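Long-range contacts in dipeptidase AC. Metallo peptidase. MEROPS family M19 (Rhodobacter sphaeroides, PDB 3LY0), which probably hydrolyses dipeptides as a zinc-dependent metallodipeptidase, and here holds two zinc ions and a phosphinate mimic of L-Ala-D-Ala: residues K115-T119 and L157-S161; S257-V261 and L296-H300; R276-W282 and T311-I316. All coordinates share one frame; numbering follows the deposited sequence.

Interaction 1: residues K115-T119 and L157-S161; sequences KVCRT and LGLRS
R118 and R160 each reach across to the other segment and donate from the guanidinium group to a main-chain oxygen there. R160 NE donates a hydrogen bond to R118 O at 3.0 Å, approaching in the carbonyl plane on a lone pair. In return R118 NH2 donates to L157 O, also at 3.0 Å, but from well above the carbonyl plane. The two side chains cross at about a right angle with their guanidinium planes 87° apart. R118 CG lies over one face of the R160 guanidinium, offset toward its rim, and R118 CB comes to 3.7 Å from R160 NH1. The like charges stay separated, R118 NE being 4.9 Å from R160 NH1. R160 is folded at chi2 (-68°), which brings its head back beside its own chain, where NH2 donates to L159 O at 2.9 Å; the same nitrogen also bonds to H155 O. R118 runs extended past G158, whose CA lies 3.6 Å from R118 NE; G158, at positive phi, has no CB to collide with R118 NH2 or with the carbonyl before it. Two waters complete the joint: one donates to both C117 O and G158 O, the other accepts from R160 NH1 and donates weakly to R118 O. With R160 cut back to an alanine, R118 O is likely to lose its direct donor, L159 O and H155 O the NH2 that joins them, and a gap would probably open beside the R118 methylenes. Further out, G158 closes helix 149-157 with a Schellman motif, T119 N-caps helix 120-129, and strand 132-139 runs between strands 114-116 and 159-163 in the parallel sheet. The two positive charges are probably eased by main-chain oxygens, R160 also by a water, so that the end of strand 114-116 and the start of strand 159-163 are tied across strand 132-139.

Interaction 2: residues S257-V261 and L296-H300; sequences SRGMV and LGEDH
H300 presses its ring against the chain at R258 and G259, and buries more surface in this contact than any other residue. Its ND1 donates to G259 O at 2.9 Å, the oxygen lying at the ring edge, about 15° out of the ring plane, with an N-H...O angle of 146°. The bond places a hydrogen on ND1 and probably holds the rotation of the ring. Next to it H300 CE1 comes to 3.6 Å from R258 CA. CG anti to the carbonyl carbon (chi1 -55°) carries the ring to R258; D299 CB lies over one face, toward the rim. The carbonyl of H300 makes the second link: H300 O accepts from V261 N at 3.0 Å and takes a CA-H...O contact from M260 CA at 3.4 Å. M260 SD lies 3.5 Å from H300 C, and its side chain continues onto helix 336-354, touching W347 and L350. V261 carries the apolar part, its CG2 meeting L296 CD1 at 3.6 Å; the two side chains cross at about a right angle, and both also touch I254 of helix 248-256. D299 forms a salt bridge with K341. A type I turn from G297 to H300 follows helix 283-296, and the contact closes a beta-alpha-beta crossover of the TIM-barrel kind between parallel strands 260-263 and 301-303. H300 grips the start of strand 260-263 twice: its ring donates to G259 O just ahead of the strand, its carbonyl accepts from V261 N within it. The entry to strand 301-303 is thus probably set by directed bonds backed by a small hydrophobic patch.

Interaction 3: residues R276-W282 and T311-I316; sequences RSAEMGW and TIPQGI
Q314 wraps A278 O: its backbone N donates to that oxygen at 2.9 Å, on a lone pair in the carbonyl plane, while CB and CG of the same residue both come to 3.3 Å from it. The Q314 side chain folds back this way because CG stands between the backbone N and the carbonyl carbon (chi1 65°), and its NE2 reaches M280 O in a weak bond. A water also donates to M280 O and accepts from G315 N. On the apolar side, M280 SD rests 3.9 Å from P313 CG. Separately, A278 CB meets I312 O at 3.3 Å. The W282 indole brings CZ3 to I316 CG1 at 3.7 Å, the isoleucine lying at the ring edge, while CH2 approaches G315 O; the indole also packs on helix 322-332. R276 NH1 lies 3.2 Å from T311 OG1, but the guanidinium has its firmer partner in D75, a salt bridge through NE. Here the loop joining helices 267-270 and 283-296 meets the one leading from strand 301-303 to helix 322-332, near the active site of a TIM-barrel-type metallopeptidase: the I312 side chain is about 6 Å from that of the zinc-site residue D306, and the R276 side chain about 8 Å from the bound phosphinate.

Overall arrangement
Interaction 1 closes along the chain before interaction 2 opens, whereas interactions 2 and 3 alternate their segments. The centres of interactions 1 and 2 are about 22 Å apart. Those of interactions 2 and 3 are about 26 Å apart. Interactions 1 and 3, on opposite sides of the chain's centre, have centres about 32 Å apart. Interaction 1 belongs to the parallel sheet holding strands 114-116, 132-139 and 159-163, interaction 2 to the parallel strands 230-231, 260-263 and 301-303. Helix 283-296 links interactions 2 and 3, starting just after 276-282 and ending at L296. Interactions 1 and 2 thus probably tie neighbouring parts of the parallel strands, while interaction 3 joins loops close to the ligand pocket.

Interaction 1: residues K115-T119 and L157-S161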
loop_
_atom_site.group_PDB
_atom_site.type_symbol
_atom_site.label_atom_id
_atom_site.label_comp_id
_atom_site.label_asym_id
_atom_site.label_seq_id
_atom_site.Cartn_x
_atom_site.Cartn_y
_atom_site.Cartn_z
ATOM N N LYS A 115 15.165 -7.493 -6.990
ATOM C CA LYS A 115 15.655 -6.300 -7.676
ATOM C C LYS A 115 14.760 -5.109 -7.390
ATOM O O LYS A 115 13.545 -5.197 -7.558
ATOM C CB LYS A 115 15.719 -6.531 -9.193
ATOM C CG LYS A 115 16.254 -5.327 -9.964
ATOM C CD LYS A 115 16.191 -5.532 -11.478
ATOM C CE LYS A 115 16.550 -4.249 -12.227
ATOM N NZ LYS A 115 17.923 -3.755 -11.917
ATOM N N VAL A 116 15.370 -3.997 -6.987
ATOM C CA VAL A 116 14.664 -2.727 -6.891
ATOM C C VAL A 116 14.499 -2.181 -8.305
ATOM O O VAL A 116 15.485 -1.920 -8.996
ATOM C CB VAL A 116 15.409 -1.728 -5.990
ATOM C CG1 VAL A 116 14.704 -0.379 -5.995
ATOM C CG2 VAL A 116 15.505 -2.274 -4.578
ATOM N N CYS A 117 13.255 -2.058 -8.750
ATOM C CA CYS A 117 12.972 -1.643 -10.116
ATOM C C CYS A 117 12.610 -0.173 -10.211
ATOM O O CYS A 117 11.915 0.368 -9.341
ATOM C CB CYS A 117 11.835 -2.477 -10.706
ATOM S SG CYS A 117 12.208 -4.240 -10.908
ATOM N N ARG A 118 13.055 0.457 -11.290
ATOM C CA ARG A 118 12.856 1.881 -11.494
ATOM C C ARG A 118 12.020 2.175 -12.736
ATOM O O ARG A 118 11.612 3.318 -12.956
ATOM C CB ARG A 118 14.220 2.585 -11.572
ATOM C CG ARG A 118 14.983 2.521 -10.253
ATOM C CD ARG A 118 16.447 2.955 -10.377
ATOM N NE ARG A 118 17.040 3.132 -9.050
ATOM C CZ ARG A 118 17.524 2.145 -8.294
ATOM N NH1 ARG A 118 17.508 0.892 -8.734
ATOM N NH2 ARG A 118 18.024 2.413 -7.089
ATOM N N THR A 119 11.762 1.144 -13.539
ATOM C CA THR A 119 10.956 1.278 -14.757
ATOM C C THR A 119 9.982 0.106 -14.896
ATOM O O THR A 119 10.200 -0.957 -14.311
ATOM C CB THR A 119 11.841 1.278 -16.022
ATOM O OG1 THR A 119 12.326 -0.050 -16.257
ATOM C CG2 THR A 119 13.022 2.236 -15.875
ATOM N N LEU A 157 17.645 8.357 -6.215
ATOM C CA LEU A 157 18.094 7.078 -5.682
ATOM C C LEU A 157 17.079 5.935 -5.812
ATOM O O LEU A 157 17.337 4.819 -5.354
ATOM C CB LEU A 157 18.635 7.228 -4.254
ATOM C CG LEU A 157 17.716 7.809 -3.186
ATOM C CD1 LEU A 157 16.677 6.782 -2.779
ATOM C CD2 LEU A 157 18.539 8.201 -1.981
ATOM N N GLY A 158 15.939 6.204 -6.451
ATOM C CA GLY A 158 15.036 5.138 -6.845
ATOM C C GLY A 158 13.585 5.261 -6.419
ATOM O O GLY A 158 12.784 4.385 -6.722
ATOM N N LEU A 159 13.228 6.328 -5.718
ATOM C CA LEU A 159 11.838 6.473 -5.291
ATOM C C LEU A 159 10.931 6.603 -6.510
ATOM O O LEU A 159 11.175 7.460 -7.375
ATOM C CB LEU A 159 11.681 7.700 -4.398
ATOM C CG LEU A 159 10.257 7.895 -3.871
ATOM C CD1 LEU A 159 9.956 6.870 -2.784
ATOM C CD2 LEU A 159 10.088 9.311 -3.347
ATOM N N ARG A 160 9.876 5.784 -6.577
ATOM C CA ARG A 160 8.976 5.839 -7.726
ATOM C C ARG A 160 7.499 5.994 -7.374
ATOM O O ARG A 160 6.653 6.089 -8.265
ATOM C CB ARG A 160 9.173 4.611 -8.622
ATOM C CG ARG A 160 10.530 4.559 -9.333
ATOM C CD ARG A 160 10.653 5.660 -10.382
ATOM N NE ARG A 160 11.938 5.660 -11.087
ATOM C CZ ARG A 160 13.023 6.290 -10.655
ATOM N NH1 ARG A 160 14.140 6.256 -11.376
ATOM N NH2 ARG A 160 13.009 6.950 -9.508
ATOM N N SER A 161 7.198 6.042 -6.078
ATOM C CA SER A 161 5.824 6.078 -5.608
ATOM C C SER A 161 5.789 6.791 -4.277
ATOM O O SER A 161 6.675 6.601 -3.447
ATOM C CB SER A 161 5.337 4.643 -5.415
ATOM O OG SER A 161 3.980 4.614 -5.035
HETATM O O HOH W 1 11.616 1.913 -7.080
HETATM O O HOH W 2 13.401 5.764 -14.300
#

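Interaction 2: residues S257-V261 and L296-H300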
loop_
_atom_site.group_PDB
_atom_site.type_symbol
_atom_site.label_atom_id
_atom_site.label_comp_id
_atom_site.label_asym_id
_atom_site.label_seq_id
_atom_site.Cartn_x
_atom_site.Cartn_y
_atom_site.Cartn_z
ATOM N N SER A 257 -10.220 8.289 -14.338
ATOM C CA SER A 257 -8.802 8.575 -14.549
ATOM C C SER A 257 -8.016 7.372 -15.067
ATOM O O SER A 257 -6.811 7.484 -15.279
ATOM C CB SER A 257 -8.164 9.060 -13.245
ATOM O OG SER A 257 -7.907 7.976 -12.362
ATOM N N ARG A 258 -8.687 6.236 -15.261
ATOM C CA ARG A 258 -8.024 4.983 -15.643
ATOM C C ARG A 258 -7.023 4.566 -14.573
ATOM O O ARG A 258 -5.888 4.178 -14.873
ATOM C CB ARG A 258 -7.327 5.106 -16.998
ATOM C CG ARG A 258 -8.229 5.572 -18.131
ATOM C CD ARG A 258 -7.432 5.684 -19.427
ATOM N NE ARG A 258 -6.911 4.391 -19.866
ATOM C CZ ARG A 258 -5.813 4.234 -20.602
ATOM N NH1 ARG A 258 -5.102 5.291 -20.977
ATOM N NH2 ARG A 258 -5.420 3.015 -20.957
ATOM N N GLY A 259 -7.467 4.643 -13.323
ATOM C CA GLY A 259 -6.600 4.431 -12.176
ATOM C C GLY A 259 -6.514 3.003 -11.662
ATOM O O GLY A 259 -6.598 2.043 -12.420
ATOM N N MET A 260 -6.318 2.859 -10.357
ATOM C CA MET A 260 -6.059 1.538 -9.801
ATOM C C MET A 260 -6.315 1.548 -8.309
ATOM O O MET A 260 -5.963 2.513 -7.605
ATOM C CB MET A 260 -4.594 1.167 -10.067
ATOM C CG MET A 260 -4.194 -0.240 -9.638
ATOM S SD MET A 260 -4.918 -1.607 -10.637
ATOM C CE MET A 260 -4.095 -2.998 -9.848
ATOM N N VAL A 261 -6.954 0.478 -7.834
ATOM C CA VAL A 261 -7.129 0.274 -6.400
ATOM C C VAL A 261 -6.607 -1.099 -6.022
ATOM O O VAL A 261 -6.973 -2.103 -6.640
ATOM C CB VAL A 261 -8.607 0.417 -5.961
ATOM C CG1 VAL A 261 -8.755 0.059 -4.481
ATOM C CG2 VAL A 261 -9.095 1.839 -6.209
ATOM N N LEU A 296 -15.059 -0.110 -10.695
ATOM C CA LEU A 296 -13.820 0.347 -11.326
ATOM C C LEU A 296 -13.563 -0.267 -12.696
ATOM O O LEU A 296 -12.890 0.334 -13.536
ATOM C CB LEU A 296 -12.630 0.046 -10.422
ATOM C CG LEU A 296 -12.616 0.804 -9.105
ATOM C CD1 LEU A 296 -11.587 0.167 -8.174
ATOM C CD2 LEU A 296 -12.317 2.288 -9.357
ATOM N N GLY A 297 -14.081 -1.471 -12.906
ATOM C CA GLY A 297 -13.780 -2.230 -14.103
ATOM C C GLY A 297 -12.700 -3.256 -13.827
ATOM O O GLY A 297 -11.882 -3.080 -12.914
ATOM N N GLU A 298 -12.683 -4.313 -14.631
ATOM C CA GLU A 298 -11.774 -5.430 -14.433
ATOM C C GLU A 298 -10.305 -5.065 -14.562
ATOM O O GLU A 298 -9.454 -5.803 -14.089
ATOM C CB GLU A 298 -12.069 -6.551 -15.437
ATOM C CG GLU A 298 -13.370 -7.300 -15.205
ATOM C CD GLU A 298 -13.557 -8.440 -16.192
ATOM O OE1 GLU A 298 -12.787 -8.512 -17.172
ATOM O OE2 GLU A 298 -14.467 -9.266 -15.975
ATOM N N ASP A 299 -10.008 -3.944 -15.213
ATOM C CA ASP A 299 -8.617 -3.564 -15.454
ATOM C C ASP A 299 -8.041 -2.664 -14.362
ATOM O O ASP A 299 -6.879 -2.275 -14.431
ATOM C CB ASP A 299 -8.489 -2.842 -16.800
ATOM C CG ASP A 299 -8.804 -3.744 -17.974
ATOM O OD1 ASP A 299 -8.082 -4.746 -18.166
ATOM O OD2 ASP A 299 -9.771 -3.445 -18.701
ATOM N N HIS A 300 -8.837 -2.343 -13.349
ATOM C CA HIS A 300 -8.441 -1.282 -12.423
ATOM C C HIS A 300 -8.439 -1.693 -10.958
ATOM O O HIS A 300 -8.528 -0.845 -10.070
ATOM C CB HIS A 300 -9.317 -0.045 -12.642
ATOM C CG HIS A 300 -9.301 0.441 -14.057
ATOM N ND1 HIS A 300 -8.226 1.113 -14.598
ATOM C CD2 HIS A 300 -10.213 0.326 -15.053
ATOM C CE1 HIS A 300 -8.480 1.399 -15.862
ATOM N NE2 HIS A 300 -9.680 0.939 -16.162
#

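Interaction 3: residues R276-W282 and T311-I316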
loop_
_atom_site.group_PDB
_atom_site.type_symbol
_atom_site.label_atom_id
_atom_site.label_comp_id
_atom_site.label_asym_id
_atom_site.label_seq_id
_atom_site.Cartn_x
_atom_site.Cartn_y
_atom_site.Cartn_z
ATOM N N ARG A 276 -11.080 -5.847 14.089
ATOM C CA ARG A 276 -9.705 -6.236 13.771
ATOM C C ARG A 276 -9.458 -7.756 13.717
ATOM O O ARG A 276 -8.436 -8.203 13.188
ATOM C CB ARG A 276 -8.745 -5.580 14.770
ATOM C CG ARG A 276 -7.280 -5.658 14.384
ATOM C CD ARG A 276 -6.400 -4.938 15.398
ATOM N NE ARG A 276 -6.374 -5.642 16.673
ATOM C CZ ARG A 276 -5.417 -6.487 17.037
ATOM N NH1 ARG A 276 -4.399 -6.721 16.224
ATOM N NH2 ARG A 276 -5.473 -7.090 18.216
ATOM N N SER A 277 -10.380 -8.543 14.257
ATOM C CA SER A 277 -10.186 -9.990 14.373
ATOM C C SER A 277 -9.922 -10.723 13.049
ATOM O O SER A 277 -10.643 -10.542 12.065
ATOM C CB SER A 277 -11.389 -10.623 15.065
ATOM O OG SER A 277 -11.294 -12.035 15.040
ATOM N N ALA A 278 -8.894 -11.568 13.048
ATOM C CA ALA A 278 -8.567 -12.404 11.899
ATOM C C ALA A 278 -9.562 -13.548 11.678
ATOM O O ALA A 278 -9.460 -14.269 10.680
ATOM C CB ALA A 278 -7.154 -12.966 12.047
ATOM N N GLU A 279 -10.503 -13.728 12.610
ATOM C CA GLU A 279 -11.472 -14.823 12.530
ATOM C C GLU A 279 -12.623 -14.460 11.600
ATOM O O GLU A 279 -13.645 -13.904 12.017
ATOM C CB GLU A 279 -11.994 -15.190 13.925
ATOM C CG GLU A 279 -13.097 -16.242 13.920
ATOM C CD GLU A 279 -13.677 -16.488 15.304
ATOM O OE1 GLU A 279 -14.849 -16.917 15.391
ATOM O OE2 GLU A 279 -12.965 -16.242 16.303
ATOM N N MET A 280 -12.430 -14.775 10.324
ATOM C CA MET A 280 -13.371 -14.431 9.272
ATOM C C MET A 280 -13.131 -15.389 8.119
ATOM O O MET A 280 -12.114 -16.078 8.076
ATOM C CB MET A 280 -13.142 -12.993 8.796
ATOM C CG MET A 280 -11.719 -12.733 8.264
ATOM S SD MET A 280 -11.388 -11.008 7.770
ATOM C CE MET A 280 -12.180 -10.926 6.177
ATOM N N GLY A 281 -14.068 -15.420 7.179
ATOM C CA GLY A 281 -13.942 -16.283 6.020
ATOM C C GLY A 281 -13.641 -15.507 4.753
ATOM O O GLY A 281 -13.232 -14.341 4.801
ATOM N N TRP A 282 -13.839 -16.154 3.612
ATOM C CA TRP A 282 -13.571 -15.525 2.316
ATOM C C TRP A 282 -14.644 -14.522 1.871
ATOM O O TRP A 282 -14.375 -13.657 1.033
ATOM C CB TRP A 282 -13.387 -16.589 1.227
ATOM C CG TRP A 282 -12.213 -17.472 1.444
ATOM C CD1 TRP A 282 -12.233 -18.824 1.653
ATOM C CD2 TRP A 282 -10.833 -17.081 1.480
ATOM N NE1 TRP A 282 -10.955 -19.296 1.807
ATOM C CE2 TRP A 282 -10.077 -18.246 1.714
ATOM C CE3 TRP A 282 -10.166 -15.859 1.344
ATOM C CZ2 TRP A 282 -8.687 -18.229 1.812
ATOM C CZ3 TRP A 282 -8.785 -15.848 1.438
ATOM C CH2 TRP A 282 -8.064 -17.019 1.673
ATOM N N THR A 311 -3.192 -6.730 10.693
ATOM C CA THR A 311 -3.708 -8.086 10.860
ATOM C C THR A 311 -4.544 -8.435 9.633
ATOM O O THR A 311 -5.367 -7.628 9.196
ATOM C CB THR A 311 -4.593 -8.199 12.111
ATOM O OG1 THR A 311 -3.812 -7.858 13.264
ATOM C CG2 THR A 311 -5.124 -9.623 12.267
ATOM N N ILE A 312 -4.342 -9.637 9.090
ATOM C CA ILE A 312 -5.033 -10.061 7.869
ATOM C C ILE A 312 -5.878 -11.316 8.155
ATOM O O ILE A 312 -5.762 -11.897 9.237
ATOM C CB ILE A 312 -4.017 -10.277 6.705
ATOM C CG1 ILE A 312 -3.110 -11.484 6.982
ATOM C CG2 ILE A 312 -3.188 -9.010 6.489
ATOM C CD1 ILE A 312 -2.090 -11.782 5.871
ATOM N N PRO A 313 -6.734 -11.728 7.205
ATOM C CA PRO A 313 -7.638 -12.856 7.480
ATOM C C PRO A 313 -6.888 -14.151 7.765
ATOM O O PRO A 313 -5.861 -14.426 7.152
ATOM C CB PRO A 313 -8.444 -12.992 6.178
ATOM C CG PRO A 313 -8.318 -11.636 5.509
ATOM C CD PRO A 313 -6.939 -11.175 5.855
ATOM N N GLN A 314 -7.419 -14.952 8.686
ATOM C CA GLN A 314 -6.784 -16.215 9.043
ATOM C C GLN A 314 -6.565 -17.138 7.841
ATOM O O GLN A 314 -5.595 -17.897 7.808
ATOM C CB GLN A 314 -7.593 -16.933 10.132
ATOM C CG GLN A 314 -8.987 -17.370 9.689
ATOM C CD GLN A 314 -9.852 -17.863 10.839
ATOM O OE1 GLN A 314 -9.403 -17.940 11.983
ATOM N NE2 GLN A 314 -11.105 -18.194 10.536
ATOM N N GLY A 315 -7.453 -17.051 6.850
ATOM C CA GLY A 315 -7.358 -17.868 5.648
ATOM C C GLY A 315 -6.175 -17.530 4.755
ATOM O O GLY A 315 -5.746 -18.349 3.943
ATOM N N ILE A 316 -5.660 -16.310 4.898
ATOM C CA ILE A 316 -4.438 -15.912 4.198
ATOM C C ILE A 316 -3.231 -16.079 5.122
ATOM O O ILE A 316 -2.288 -16.789 4.784
ATOM C CB ILE A 316 -4.527 -14.462 3.689
ATOM C CG1 ILE A 316 -5.718 -14.304 2.736
ATOM C CG2 ILE A 316 -3.242 -14.065 2.964
ATOM C CD1 ILE A 316 -5.997 -12.857 2.320
HETATM O O HOH W 3 -9.939 -16.014 6.288
#